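Local coordinates for protein probable transcriptional regulator WhiB7 (Mycobacterium tuberculosis, PDB 7KUG) that binds a [4Fe-4S] cluster and acts as a probably redox-responsive transcriptional regulator whose overproduction up-regulates at least ten other genes, at residues V17-V22 / C43-I48; M27-T32 / G64-E69. The protein carries 2 engineered substitutions. All coordinates share one frame; numbering follows the deposited sequence.

In the fold
Both interactions border the same iron-sulfur cluster, but at different depths. Interaction 1 lies toward the periphery, its centre about 10 Å from the centre of the chain, and joins two loops through cysteine ligands and apolar contacts, with no hydrogen bond between its segments. Interaction 2, its centre about 4 Å from the centre of the chain, is buried; it ties the loop before helix 33-43 to the start of the three-stranded sheet with a backbone hydrogen bond and aromatic packing. The two touch where Trp-28 CH2 reaches within 3.3 Å of Cys-20 CA and where Gly-68 CA lies 3.3 Å from Cys-43 CB. Their segments alternate along the chain, and both reach the cluster.

Interaction 1 (V17-V22 / C43-I48); sequences VLPCHV and CVSCPI. With SF4 (iron/sulfur cluster), chain E.
Leu-18 and Pro-19 run past Cys-46 and Cys-43, with Leu-18 CA 5.8 Å from Cys-46 CA and Pro-19 CA 6.1 Å from Cys-43 CA. Neither segment forms a strand: residues 19-21 make a short 3-10 segment, while Cys-43 to Cys-46 fold into a type I beta turn. No hydrogen bond spans the two; apolar contacts and the shared cluster join them.

The SG atoms of Cys-20, Cys-43 and Cys-46 each bind a different iron of the cluster, FE2, FE4 and FE1, at 2.3 Å, with Cys-43 and Cys-46 forming a Cys-X-X-Cys pair. Cys-46 SG, anti to its backbone N (chi1 -176°), reaches FE1 and also accepts a hydrogen bond from Ile-48 N, at 3.5 Å with an N-H...S angle of 157°, a bond that would be expected to draw some negative charge from the sulfur. Beside it, the pyrrolidine ring of Pro-19 sets its CD against Cys-46 CB, at 3.8 Å. The same CD is 3.7 Å from sulfide S3, so the ring lies over that sulfide.

Leu-18 lines the cluster near sulfide S4 with its CD1 branch. CD2 meets Cys-46 SG at 3.9 Å and also brushes the Pro-47 ring. CD1 approaches Ile-48 CD1 at 4.1 Å, where the two side chains cross at about a right angle, and both methyls border sulfide S4. Leu-18 and His-21 also meet a second protein chain of the assembly.

Helix 33-43 lies between the segments in sequence. The 43-48 loop links it to helix 49-59, with Ile-48 at the N-cap position; Cys-52, within that second helix, probably supplies the fourth ligand.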
# COMPACT_ATOMS: atom_id res chain seq x y z
N VAL A 17 11.29 1.37 -16.47
CA VAL A 17 11.15 2.38 -15.38
C VAL A 17 9.69 2.87 -15.35
O VAL A 17 9.14 3.26 -16.40
CB VAL A 17 12.14 3.55 -15.49
CG1 VAL A 17 11.45 4.88 -15.74
CG2 VAL A 17 13.02 3.64 -14.24
N LEU A 18 9.08 2.81 -14.17
CA LEU A 18 7.83 3.54 -13.89
C LEU A 18 8.19 4.84 -13.18
O LEU A 18 9.06 4.85 -12.30
CB LEU A 18 6.90 2.66 -13.06
CG LEU A 18 6.67 1.25 -13.61
CD1 LEU A 18 5.73 0.46 -12.73
CD2 LEU A 18 6.13 1.30 -15.03
N PRO A 19 7.53 5.96 -13.53
CA PRO A 19 7.75 7.22 -12.82
C PRO A 19 7.66 7.09 -11.30
O PRO A 19 8.33 7.82 -10.59
CB PRO A 19 6.68 8.14 -13.41
CG PRO A 19 6.52 7.62 -14.83
CD PRO A 19 6.65 6.11 -14.70
N CYS A 20 6.80 6.21 -10.78
CA CYS A 20 6.56 6.15 -9.31
C CYS A 20 7.66 5.33 -8.63
O CYS A 20 7.58 5.14 -7.41
CB CYS A 20 5.16 5.64 -9.01
SG CYS A 20 4.87 3.94 -9.56
N HIS A 21 8.68 4.90 -9.38
CA HIS A 21 9.96 4.36 -8.85
C HIS A 21 10.98 5.48 -8.64
O HIS A 21 12.09 5.20 -8.19
CB HIS A 21 10.48 3.25 -9.77
CG HIS A 21 9.59 2.05 -9.76
ND1 HIS A 21 9.44 1.22 -10.86
CD2 HIS A 21 8.76 1.58 -8.81
CE1 HIS A 21 8.57 0.27 -10.57
NE2 HIS A 21 8.15 0.46 -9.31
N VAL A 22 10.59 6.72 -8.93
CA VAL A 22 11.43 7.94 -8.76
C VAL A 22 10.98 8.70 -7.51
O VAL A 22 9.77 8.81 -7.26
CB VAL A 22 11.37 8.82 -10.02
CG1 VAL A 22 12.22 10.07 -9.86
CG2 VAL A 22 11.78 8.02 -11.25
N CYS A 43 2.82 10.63 -13.45
CA CYS A 43 2.18 9.45 -14.06
C CYS A 43 1.99 9.64 -15.57
O CYS A 43 1.82 8.65 -16.27
CB CYS A 43 0.82 9.17 -13.44
SG CYS A 43 0.86 8.52 -11.75
N VAL A 44 1.98 10.87 -16.08
CA VAL A 44 1.47 11.12 -17.46
C VAL A 44 2.25 10.29 -18.49
O VAL A 44 1.61 9.80 -19.43
CB VAL A 44 1.50 12.62 -17.80
CG1 VAL A 44 1.21 12.88 -19.28
CG2 VAL A 44 0.52 13.39 -16.93
N SER A 45 3.57 10.14 -18.33
CA SER A 45 4.45 9.45 -19.30
C SER A 45 4.57 7.95 -18.99
O SER A 45 5.31 7.25 -19.70
CB SER A 45 5.82 10.06 -19.33
OG SER A 45 6.55 9.74 -18.15
N CYS A 46 3.90 7.47 -17.94
CA CYS A 46 4.00 6.05 -17.53
C CYS A 46 3.54 5.13 -18.66
O CYS A 46 2.46 5.28 -19.21
CB CYS A 46 3.17 5.76 -16.29
SG CYS A 46 3.40 4.05 -15.77
N PRO A 47 4.35 4.11 -19.03
CA PRO A 47 3.97 3.21 -20.11
C PRO A 47 2.74 2.32 -19.81
O PRO A 47 2.13 1.82 -20.76
CB PRO A 47 5.23 2.36 -20.34
CG PRO A 47 5.99 2.43 -19.03
CD PRO A 47 5.66 3.79 -18.44
N ILE A 48 2.38 2.15 -18.54
CA ILE A 48 1.20 1.34 -18.12
C ILE A 48 0.13 2.23 -17.46
O ILE A 48 -0.72 1.69 -16.72
CB ILE A 48 1.62 0.18 -17.20
CG1 ILE A 48 2.17 0.66 -15.85
CG2 ILE A 48 2.61 -0.73 -17.91
CD1 ILE A 48 2.38 -0.45 -14.85
FE1 SF4 E . 2.57 4.40 -13.64
FE2 SF4 E . 3.13 4.37 -10.99
FE3 SF4 E . 0.62 3.75 -11.90
FE4 SF4 E . 1.54 6.34 -12.03
S1 SF4 E . 1.22 5.04 -10.25
S2 SF4 E . 0.51 5.20 -13.58
S3 SF4 E . 3.64 5.97 -12.48
S4 SF4 E . 2.47 2.70 -12.26

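Interaction 2 (M27-T32 / G64-E69); sequences MWFADT and GVWGGE. Engineered in segment 27-32: Met-27 (natural residue Leu). With SF4 (iron/sulfur cluster), chain E.
Trp-28 and Phe-29 meet Gly-64, Val-65 and Trp-66 in a buried contact, mostly apolar, between the loop leading into helix 33-43 and strand 65-66, outermost in this chain's antiparallel sheet. One backbone hydrogen bond crosses it: Val-65 N donates to Trp-28 O at 2.8 Å, with an N-H...O angle of 153°.

Trp-28 and Val-65 also touch by their side chains. Chi1 of -80° sets Trp-28 CG anti to the carbonyl carbon, and chi2 of -94° then turns CD1 to Val-65 CB, 3.9 Å away. The same CD1 is 3.5 Å from Val-65 O, which lies at the ring edge and near its plane. The far part of the indole reaches the first cluster-binding loop, packing on Cys-20, while other atoms rest on Cys-43, Ala-39 and Met-42.

Gly-64 lets Phe-29 come close: Phe-29 CD2 is 3.5 Å from Gly-64 CA. A beta carbon on Gly-64 would collide with Phe-29 CE2, and the positive phi here also favours glycine. Phe-29 CZ then meets Trp-66 CZ2 at 4.0 Å, the tryptophan atom lying at the edge of the phenyl ring. The Trp-66 NE1 donor is satisfied by Trp-63 O. Val-65 O and the rings of Trp-28, Phe-29 and Trp-66 also engage a second protein chain of the assembly.

Beyond the strand, Trp-66 to Glu-69 make a type I' turn, with Gly-67 and Gly-68 both at positive phi. The turn overlaps the Gly-Val-Trp-Gly-Gly sequence (residues 64-68) that marks the WhiB family, and it brings Gly-67 CA to 3.5 Å from sulfide S2.

Across the two segments the one hydrogen bond sets the register, and aromatic and aliphatic packing does the rest.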
# COMPACT_ATOMS: atom_id res chain seq x y z
N MSE A 27 5.03 10.46 -2.22
CA MSE A 27 4.60 11.52 -3.17
C MSE A 27 3.23 11.16 -3.75
O MSE A 27 2.44 12.08 -4.02
CB MSE A 27 5.64 11.72 -4.27
CG MSE A 27 6.86 12.49 -3.82
SE MSE A 27 8.14 12.69 -5.29
CE MSE A 27 6.88 12.86 -6.79
N TRP A 28 2.94 9.86 -3.93
CA TRP A 28 1.68 9.40 -4.57
C TRP A 28 0.55 9.36 -3.53
O TRP A 28 -0.59 9.05 -3.92
CB TRP A 28 1.90 8.07 -5.31
CG TRP A 28 2.53 8.33 -6.64
CD1 TRP A 28 1.89 8.49 -7.83
CD2 TRP A 28 3.92 8.62 -6.89
NE1 TRP A 28 2.78 8.84 -8.81
CE2 TRP A 28 4.03 8.91 -8.27
CE3 TRP A 28 5.08 8.63 -6.10
CZ2 TRP A 28 5.25 9.23 -8.86
CZ3 TRP A 28 6.29 8.95 -6.69
CH2 TRP A 28 6.37 9.21 -8.06
N PHE A 29 0.85 9.73 -2.28
CA PHE A 29 -0.11 9.76 -1.14
C PHE A 29 0.10 11.06 -0.36
O PHE A 29 0.10 11.08 0.88
CB PHE A 29 0.05 8.51 -0.28
CG PHE A 29 -0.21 7.24 -1.04
CD1 PHE A 29 0.82 6.59 -1.71
CD2 PHE A 29 -1.48 6.68 -1.07
CE1 PHE A 29 0.57 5.42 -2.40
CE2 PHE A 29 -1.72 5.52 -1.79
CZ PHE A 29 -0.70 4.88 -2.44
N ALA A 30 0.33 12.14 -1.11
CA ALA A 30 0.70 13.47 -0.59
C ALA A 30 -0.45 14.06 0.23
O ALA A 30 -1.63 13.77 -0.07
CB ALA A 30 1.10 14.39 -1.72
N ASP A 31 -0.11 14.91 1.21
CA ASP A 31 -1.06 15.46 2.21
C ASP A 31 -1.60 16.81 1.74
O ASP A 31 -2.46 17.36 2.43
CB ASP A 31 -0.43 15.54 3.60
CG ASP A 31 0.88 16.31 3.65
OD1 ASP A 31 1.09 17.19 2.80
OD2 ASP A 31 1.69 16.02 4.56
N THR A 32 -1.14 17.33 0.59
CA THR A 32 -1.67 18.61 0.02
C THR A 32 -2.10 18.41 -1.43
O THR A 32 -1.57 17.56 -2.14
CB THR A 32 -0.66 19.75 0.14
OG1 THR A 32 0.47 19.48 -0.69
CG2 THR A 32 -0.21 19.98 1.57
N GLY A 64 -4.82 8.03 -2.85
CA GLY A 64 -3.53 8.05 -3.56
C GLY A 64 -3.73 8.36 -5.03
O GLY A 64 -4.89 8.41 -5.53
N VAL A 65 -2.61 8.55 -5.72
CA VAL A 65 -2.61 8.82 -7.18
C VAL A 65 -2.27 7.51 -7.89
O VAL A 65 -1.23 6.90 -7.62
CB VAL A 65 -1.67 9.97 -7.55
CG1 VAL A 65 -1.47 10.08 -9.06
CG2 VAL A 65 -2.20 11.28 -6.97
N TRP A 66 -3.14 7.11 -8.79
CA TRP A 66 -3.00 5.87 -9.58
C TRP A 66 -3.36 6.26 -11.02
O TRP A 66 -4.39 6.92 -11.17
CB TRP A 66 -3.93 4.77 -9.08
CG TRP A 66 -3.86 4.47 -7.62
CD1 TRP A 66 -4.40 5.23 -6.61
CD2 TRP A 66 -3.26 3.32 -6.99
NE1 TRP A 66 -4.16 4.63 -5.41
CE2 TRP A 66 -3.47 3.47 -5.60
CE3 TRP A 66 -2.59 2.20 -7.46
CZ2 TRP A 66 -3.01 2.52 -4.68
CZ3 TRP A 66 -2.14 1.26 -6.55
CH2 TRP A 66 -2.35 1.43 -5.19
N GLY A 67 -2.56 5.84 -12.00
CA GLY A 67 -2.86 6.11 -13.42
C GLY A 67 -3.07 7.59 -13.66
O GLY A 67 -3.88 7.94 -14.54
N GLY A 68 -2.40 8.44 -12.87
CA GLY A 68 -2.41 9.91 -13.01
C GLY A 68 -3.72 10.52 -12.56
O GLY A 68 -3.99 11.67 -12.94
N GLU A 69 -4.50 9.81 -11.77
CA GLU A 69 -5.75 10.35 -11.17
C GLU A 69 -5.71 10.23 -9.63
O GLU A 69 -5.17 9.24 -9.10
CB GLU A 69 -6.97 9.62 -11.73
CG GLU A 69 -7.15 9.79 -13.23
CD GLU A 69 -7.39 11.21 -13.71
OE1 GLU A 69 -7.80 12.07 -12.90
OE2 GLU A 69 -7.19 11.44 -14.93
FE1 SF4 E . 2.57 4.40 -13.64
FE2 SF4 E . 3.13 4.37 -10.99
FE3 SF4 E . 0.62 3.75 -11.90
FE4 SF4 E . 1.54 6.34 -12.03
S1 SF4 E . 1.22 5.04 -10.25
S2 SF4 E . 0.51 5.20 -13.58
S3 SF4 E . 3.64 5.97 -12.48
S4 SF4 E . 2.47 2.70 -12.26